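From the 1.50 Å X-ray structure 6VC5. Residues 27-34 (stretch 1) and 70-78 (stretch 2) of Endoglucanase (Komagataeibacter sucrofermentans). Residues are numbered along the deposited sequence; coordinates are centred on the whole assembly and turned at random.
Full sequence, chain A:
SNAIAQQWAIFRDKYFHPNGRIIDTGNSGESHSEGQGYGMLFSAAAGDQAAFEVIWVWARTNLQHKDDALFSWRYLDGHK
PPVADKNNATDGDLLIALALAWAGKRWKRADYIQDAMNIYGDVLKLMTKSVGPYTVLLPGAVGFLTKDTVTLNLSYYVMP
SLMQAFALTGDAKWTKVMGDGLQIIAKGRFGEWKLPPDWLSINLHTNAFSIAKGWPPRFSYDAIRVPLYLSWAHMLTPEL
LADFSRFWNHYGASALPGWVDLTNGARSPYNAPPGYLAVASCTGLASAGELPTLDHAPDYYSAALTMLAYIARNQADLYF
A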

ATOM      1  N   ASN A  27      -1.225 -18.752  -3.982  1.00 25.42           N
ATOM      2  CA  ASN A  27      -2.649 -18.463  -3.952  1.00 26.62           C
ATOM      3  C   ASN A  27      -3.072 -18.329  -5.418  1.00 23.58           C
ATOM      4  O   ASN A  27      -3.479 -17.279  -5.908  1.00 23.41           O
ATOM      5  N   SER A  28      -2.942 -19.442  -6.143  1.00 21.90           N
ATOM      6  CA  SER A  28      -2.936 -19.442  -7.601  1.00 20.31           C
ATOM      7  C   SER A  28      -4.300 -19.168  -8.222  1.00 21.80           C
ATOM      8  O   SER A  28      -4.379 -19.017  -9.448  1.00 22.84           O
ATOM      9  N   GLY A  29      -5.365 -19.115  -7.430  1.00 19.54           N
ATOM     10  CA  GLY A  29      -6.681 -18.947  -8.013  1.00 18.14           C
ATOM     11  C   GLY A  29      -7.276 -17.562  -7.864  1.00 18.83           C
ATOM     12  O   GLY A  29      -8.502 -17.420  -7.876  1.00 18.88           O
ATOM     13  N   GLU A  30      -6.441 -16.550  -7.718  1.00 16.32           N
ATOM     14  CA  GLU A  30      -6.928 -15.180  -7.632  1.00 16.44           C
ATOM     15  C   GLU A  30      -5.945 -14.130  -8.120  1.00 13.66           C
ATOM     16  O   GLU A  30      -4.786 -14.314  -8.090  1.00 13.63           O
ATOM     17  N   SER A  31      -6.502 -13.029  -8.561  1.00  8.78           N
ATOM     18  CA  SER A  31      -5.742 -11.811  -8.806  1.00  8.71           C
ATOM     19  C   SER A  31      -6.464 -10.686  -8.085  1.00  7.74           C
ATOM     20  O   SER A  31      -7.686 -10.716  -7.937  1.00  9.47           O
ATOM     21  N   HIS A  32      -5.704  -9.707  -7.603  1.00  8.80           N
ATOM     22  CA  HIS A  32      -6.223  -8.637  -6.748  1.00  9.03           C
ATOM     23  C   HIS A  32      -5.927  -7.290  -7.373  1.00  9.33           C
ATOM     24  O   HIS A  32      -4.993  -7.166  -8.128  1.00  7.99           O
ATOM     25  N   SER A  33      -6.712  -6.278  -7.036  1.00  7.09           N
ATOM     26  CA  SER A  33      -6.380  -4.936  -7.519  1.00  6.46           C
ATOM     27  C   SER A  33      -5.024  -4.480  -6.991  1.00  8.19           C
ATOM     28  O   SER A  33      -4.276  -3.805  -7.700  1.00  8.51           O
ATOM     29  N   GLU A  34      -4.674  -4.859  -5.758  1.00  7.49           N
ATOM     30  CA  GLU A  34      -3.371  -4.494  -5.221  1.00  8.49           C
ATOM     31  C   GLU A  34      -2.256  -5.155  -6.024  1.00  8.30           C
ATOM     32  O   GLU A  34      -1.235  -4.527  -6.320  1.00  9.13           O
ATOM     33  N   LEU A  70     -13.155   3.230  -9.633  1.00  7.95           N
ATOM     34  CA  LEU A  70     -12.495   2.352  -8.676  1.00  7.73           C
ATOM     35  C   LEU A  70     -12.540   0.907  -9.178  1.00  6.74           C
ATOM     36  O   LEU A  70     -13.147   0.601 -10.208  1.00  7.71           O
ATOM     37  N   PHE A  71     -11.920  -0.001  -8.418  1.00  6.89           N
ATOM     38  CA  PHE A  71     -11.671  -1.367  -8.872  1.00  4.91           C
ATOM     39  C   PHE A  71     -12.246  -2.371  -7.891  1.00  5.59           C
ATOM     40  O   PHE A  71     -12.035  -2.260  -6.680  1.00  7.89           O
ATOM     41  N   SER A  72     -12.947  -3.367  -8.414  1.00  6.54           N
ATOM     42  CA  SER A  72     -13.289  -4.509  -7.580  1.00  6.74           C
ATOM     43  C   SER A  72     -12.004  -5.160  -7.084  1.00  6.94           C
ATOM     44  O   SER A  72     -11.018  -5.249  -7.813  1.00  7.74           O
ATOM     45  N   TRP A  73     -12.006  -5.604  -5.826  1.00  5.14           N
ATOM     46  CA  TRP A  73     -10.733  -5.955  -5.202  1.00  6.00           C
ATOM     47  C   TRP A  73     -10.160  -7.280  -5.705  1.00  6.42           C
ATOM     48  O   TRP A  73      -8.940  -7.475  -5.638  1.00  8.00           O
ATOM     49  N   ARG A  74     -10.996  -8.188  -6.208  1.00  6.53           N
ATOM     50  CA  ARG A  74     -10.534  -9.539  -6.499  1.00  7.74           C
ATOM     51  C   ARG A  74     -11.227 -10.146  -7.713  1.00  7.30           C
ATOM     52  O   ARG A  74     -12.429  -9.954  -7.931  1.00  8.07           O
ATOM     53  N   TYR A  75     -10.446 -10.904  -8.480  1.00  6.21           N
ATOM     54  CA  TYR A  75     -10.929 -11.838  -9.489  1.00  6.33           C
ATOM     55  C   TYR A  75     -10.661 -13.240  -8.956  1.00  8.11           C
ATOM     56  O   TYR A  75      -9.505 -13.587  -8.678  1.00  8.20           O
ATOM     57  N   LEU A  76     -11.719 -14.041  -8.826  1.00  8.28           N
ATOM     58  CA  LEU A  76     -11.649 -15.374  -8.219  1.00 11.39           C
ATOM     59  C   LEU A  76     -11.886 -16.420  -9.306  1.00 13.97           C
ATOM     60  O   LEU A  76     -13.018 -16.582  -9.779  1.00 13.39           O
ATOM     61  N   ASP A  77     -10.825 -17.131  -9.696  1.00 15.08           N
ATOM     62  CA  ASP A  77     -10.943 -18.131 -10.753  1.00 16.47           C
ATOM     63  C   ASP A  77     -11.997 -19.169 -10.393  1.00 16.75           C
ATOM     64  O   ASP A  77     -12.041 -19.670  -9.266  1.00 17.48           O
ATOM     65  N   GLY A  78     -12.846 -19.499 -11.363  1.00 15.31           N
ATOM     66  CA  GLY A  78     -13.844 -20.526 -11.174  1.00 16.49           C
ATOM     67  C   GLY A  78     -15.096 -20.082 -10.458  1.00 16.56           C
ATOM     68  O   GLY A  78     -16.077 -20.839 -10.438  1.00 18.67           O
TER

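Strands 30-32 and 74-76 run antiparallel, their N-to-C directions 170° apart and their axes 4.7 Å apart at closest approach. The register fixes which side chains can meet: Glu 30, His 32, Arg 74 and Leu 76 share one face of the sheet, while Ser 31 and Tyr 75 lie on the other. The two stretches together bury 469 Å², and the largest shares, 57 Å² each, belong to Ser 33 and Trp 73, followed by Glu 30 with 54 Å².

Ser 33 directs its CA-to-CB bond toward stretch 2. Its CB lies 3.8 Å from Ser 72 O and 4.0 Å from Phe 71 CB, so the small side chain packs against backbone and the root of the Phe 71 side chain (chi1 m), whose ring then leads away. The p rotamer of Ser 33 places OG 2.7 Å from water 2, which donates to Phe 71 O at 2.7 Å and so links the stretches. The backbone holds this end in place: Ser 33 N donates to Trp 73 O at 2.9 Å, with an N-H...O angle of 155°. Water 3 adds a second link, accepting from Glu 34 N at 3.0 Å and donating weakly to Trp 73 O at 3.3 Å.

Trp 73 starts sideways, but its p rotamer (chi1 75°, chi2 -77°) brings the indole nearer to stretch 1. His 32, in the m rotamer, meets it with CD2 3.7 Å from Trp 73 CZ3. The His 32 ring and the six-membered ring of Trp 73 are inclined by only 6°, yet their centroids are 5.4 Å apart, so they barely overlap.

Glu 30, with chi1 p and chi2 t, supplies the charged contacts. Its OE1 forms a salt bridge with Arg 74 NH1 at 3.5 Å; the 167° angle is nearly linear, but the length makes the hydrogen bond weak. The same OE1 accepts from His 32 NE2 at 2.8 Å and lies 3.4 Å from Arg 74 CD, while Asn 27 ND2 donates to Glu 30 OE2 at 2.9 Å. Arg 74 CD also sits at the edge of the His 32 ring, 3.8 Å from NE2. Leu 76 reaches this group through CD1, 4.0 Å from Glu 30 OE2.

At the far end, the CA-to-CB bond of Asp 77 (chi1 m) points toward stretch 1. Its N donates to Gly 29 O at 3.0 Å, and water 1 donates to both Gly 29 O (2.7 Å) and Asp 77 O (2.9 Å).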

ATOM      1  CB  ASN A  27      -2.910 -17.224  -3.093  1.00 29.51           C
ATOM      2  CG  ASN A  27      -4.325 -16.692  -3.229  1.00 31.56           C
ATOM      3  OD1 ASN A  27      -4.537 -15.555  -3.648  1.00 34.29           O
ATOM      4  ND2 ASN A  27      -5.305 -17.527  -2.893  1.00 32.92           N
ATOM      5  CB  SER A  28      -2.435 -20.797  -8.095  1.00 21.39           C
ATOM      6  OG  SER A  28      -3.224 -21.845  -7.543  1.00 22.66           O
ATOM      7  CB  GLU A  30      -7.453 -14.788  -6.243  1.00 21.38           C
ATOM      8  CG  GLU A  30      -6.579 -14.985  -5.067  1.00 26.60           C
ATOM      9  CD  GLU A  30      -7.394 -15.164  -3.747  1.00 30.33           C
ATOM     10  OE1 GLU A  30      -7.567 -14.214  -2.988  1.00 31.40           O
ATOM     11  OE2 GLU A  30      -7.877 -16.271  -3.440  1.00 32.75           O
ATOM     12  CB  SER A  31      -5.642 -11.474 -10.296  1.00 10.03           C
ATOM     13  OG  SER A  31      -4.709 -12.324 -10.959  1.00 10.56           O
ATOM     14  CB  HIS A  32      -5.556  -8.669  -5.363  1.00 12.35           C
ATOM     15  CG  HIS A  32      -5.865  -9.890  -4.567  1.00 16.87           C
ATOM     16  ND1 HIS A  32      -4.886 -10.707  -4.064  1.00 22.50           N
ATOM     17  CD2 HIS A  32      -7.041 -10.435  -4.183  1.00 19.85           C
ATOM     18  CE1 HIS A  32      -5.447 -11.709  -3.407  1.00 22.39           C
ATOM     19  NE2 HIS A  32      -6.754 -11.568  -3.468  1.00 19.04           N
ATOM     20  CB  SER A  33      -7.487  -3.922  -7.182  1.00  7.88           C
ATOM     21  OG  SER A  33      -7.637  -3.751  -5.777  1.00  8.31           O
ATOM     22  CB  GLU A  34      -3.300  -4.904  -3.746  1.00 12.07           C
ATOM     23  CG  GLU A  34      -1.974  -4.627  -3.049  1.00 16.36           C
ATOM     24  CD  GLU A  34      -1.956  -5.120  -1.601  1.00 18.54           C
ATOM     25  OE1 GLU A  34      -2.965  -5.719  -1.154  1.00 20.26           O
ATOM     26  OE2 GLU A  34      -0.934  -4.903  -0.907  1.00 19.78           O
ATOM     27  CB  LEU A  70     -13.121   2.520  -7.296  1.00  9.02           C
ATOM     28  CG  LEU A  70     -13.218   3.964  -6.790  1.00 10.86           C
ATOM     29  CD1 LEU A  70     -13.805   3.981  -5.389  1.00 13.28           C
ATOM     30  CD2 LEU A  70     -11.841   4.603  -6.794  1.00 11.21           C
ATOM     31  CB  PHE A  71     -10.163  -1.625  -9.030  1.00  6.48           C
ATOM     32  CG  PHE A  71      -9.543  -0.785 -10.087  1.00  7.12           C
ATOM     33  CD1 PHE A  71      -9.382  -1.280 -11.366  1.00  6.00           C
ATOM     34  CD2 PHE A  71      -9.146   0.517  -9.802  1.00  7.30           C
ATOM     35  CE1 PHE A  71      -8.845  -0.496 -12.366  1.00  7.30           C
ATOM     36  CE2 PHE A  71      -8.597   1.303 -10.783  1.00  8.02           C
ATOM     37  CZ  PHE A  71      -8.450   0.802 -12.069  1.00  7.76           C
ATOM     38  CB  SER A  72     -14.097  -5.503  -8.397  1.00  8.37           C
ATOM     39  OG  SER A  72     -15.331  -4.932  -8.812  1.00  9.42           O
ATOM     40  CB  TRP A  73     -10.852  -5.947  -3.677  1.00  8.88           C
ATOM     41  CG  TRP A  73     -11.564  -7.120  -3.102  1.00  7.98           C
ATOM     42  CD1 TRP A  73     -12.919  -7.333  -3.079  1.00  9.13           C
ATOM     43  CD2 TRP A  73     -10.970  -8.237  -2.437  1.00  9.79           C
ATOM     44  NE1 TRP A  73     -13.195  -8.525  -2.440  1.00 10.13           N
ATOM     45  CE2 TRP A  73     -12.014  -9.096  -2.042  1.00 11.03           C
ATOM     46  CE3 TRP A  73      -9.648  -8.593  -2.141  1.00 12.23           C
ATOM     47  CZ2 TRP A  73     -11.779 -10.297  -1.370  1.00 13.01           C
ATOM     48  CZ3 TRP A  73      -9.414  -9.789  -1.476  1.00 12.53           C
ATOM     49  CH2 TRP A  73     -10.476 -10.625  -1.098  1.00 13.43           C
ATOM     50  CB  ARG A  74     -10.758 -10.454  -5.284  1.00  8.52           C
ATOM     51  CG  ARG A  74     -10.374 -11.902  -5.527  1.00 12.07           C
ATOM     52  CD  ARG A  74     -10.338 -12.691  -4.244  1.00 13.57           C
ATOM     53  NE  ARG A  74     -11.675 -12.962  -3.748  1.00 15.10           N
ATOM     54  CZ  ARG A  74     -11.914 -13.693  -2.665  1.00 18.55           C
ATOM     55  NH1 ARG A  74     -10.895 -14.215  -1.993  1.00 20.00           N
ATOM     56  NH2 ARG A  74     -13.159 -13.900  -2.259  1.00 20.57           N
ATOM     57  CB  TYR A  75     -10.156 -11.609 -10.791  1.00  8.80           C
ATOM     58  CG  TYR A  75     -10.496 -12.532 -11.943  1.00  9.78           C
ATOM     59  CD1 TYR A  75     -11.250 -12.073 -13.018  1.00 11.86           C
ATOM     60  CD2 TYR A  75     -10.037 -13.847 -11.967  1.00 12.35           C
ATOM     61  CE1 TYR A  75     -11.550 -12.907 -14.081  1.00 13.38           C
ATOM     62  CE2 TYR A  75     -10.328 -14.686 -13.031  1.00 13.90           C
ATOM     63  CZ  TYR A  75     -11.084 -14.204 -14.077  1.00 14.72           C
ATOM     64  OH  TYR A  75     -11.380 -15.046 -15.127  1.00 19.92           O
ATOM     65  CB  LEU A  76     -12.686 -15.488  -7.099  1.00 14.37           C
ATOM     66  CG  LEU A  76     -12.661 -16.642  -6.091  1.00 18.46           C
ATOM     67  CD1 LEU A  76     -11.319 -16.714  -5.398  1.00 19.34           C
ATOM     68  CD2 LEU A  76     -13.767 -16.449  -5.063  1.00 18.84           C
ATOM     69  CB  ASP A  77      -9.611 -18.846 -10.977  1.00 19.14           C
ATOM     70  CG  ASP A  77      -8.545 -17.934 -11.522  1.00 23.17           C
ATOM     71  OD1 ASP A  77      -8.140 -18.141 -12.687  1.00 25.14           O
ATOM     72  OD2 ASP A  77      -8.107 -17.024 -10.784  1.00 25.69           O
TER
HETATM   73  O   HOH W   1     -10.069 -19.495  -7.167  1.00 28.13           O
HETATM   74  O   HOH W   2      -9.653  -1.921  -5.422  1.00  7.88           O
HETATM   75  O   HOH W   3      -6.820  -5.678  -3.778  1.00 11.49           O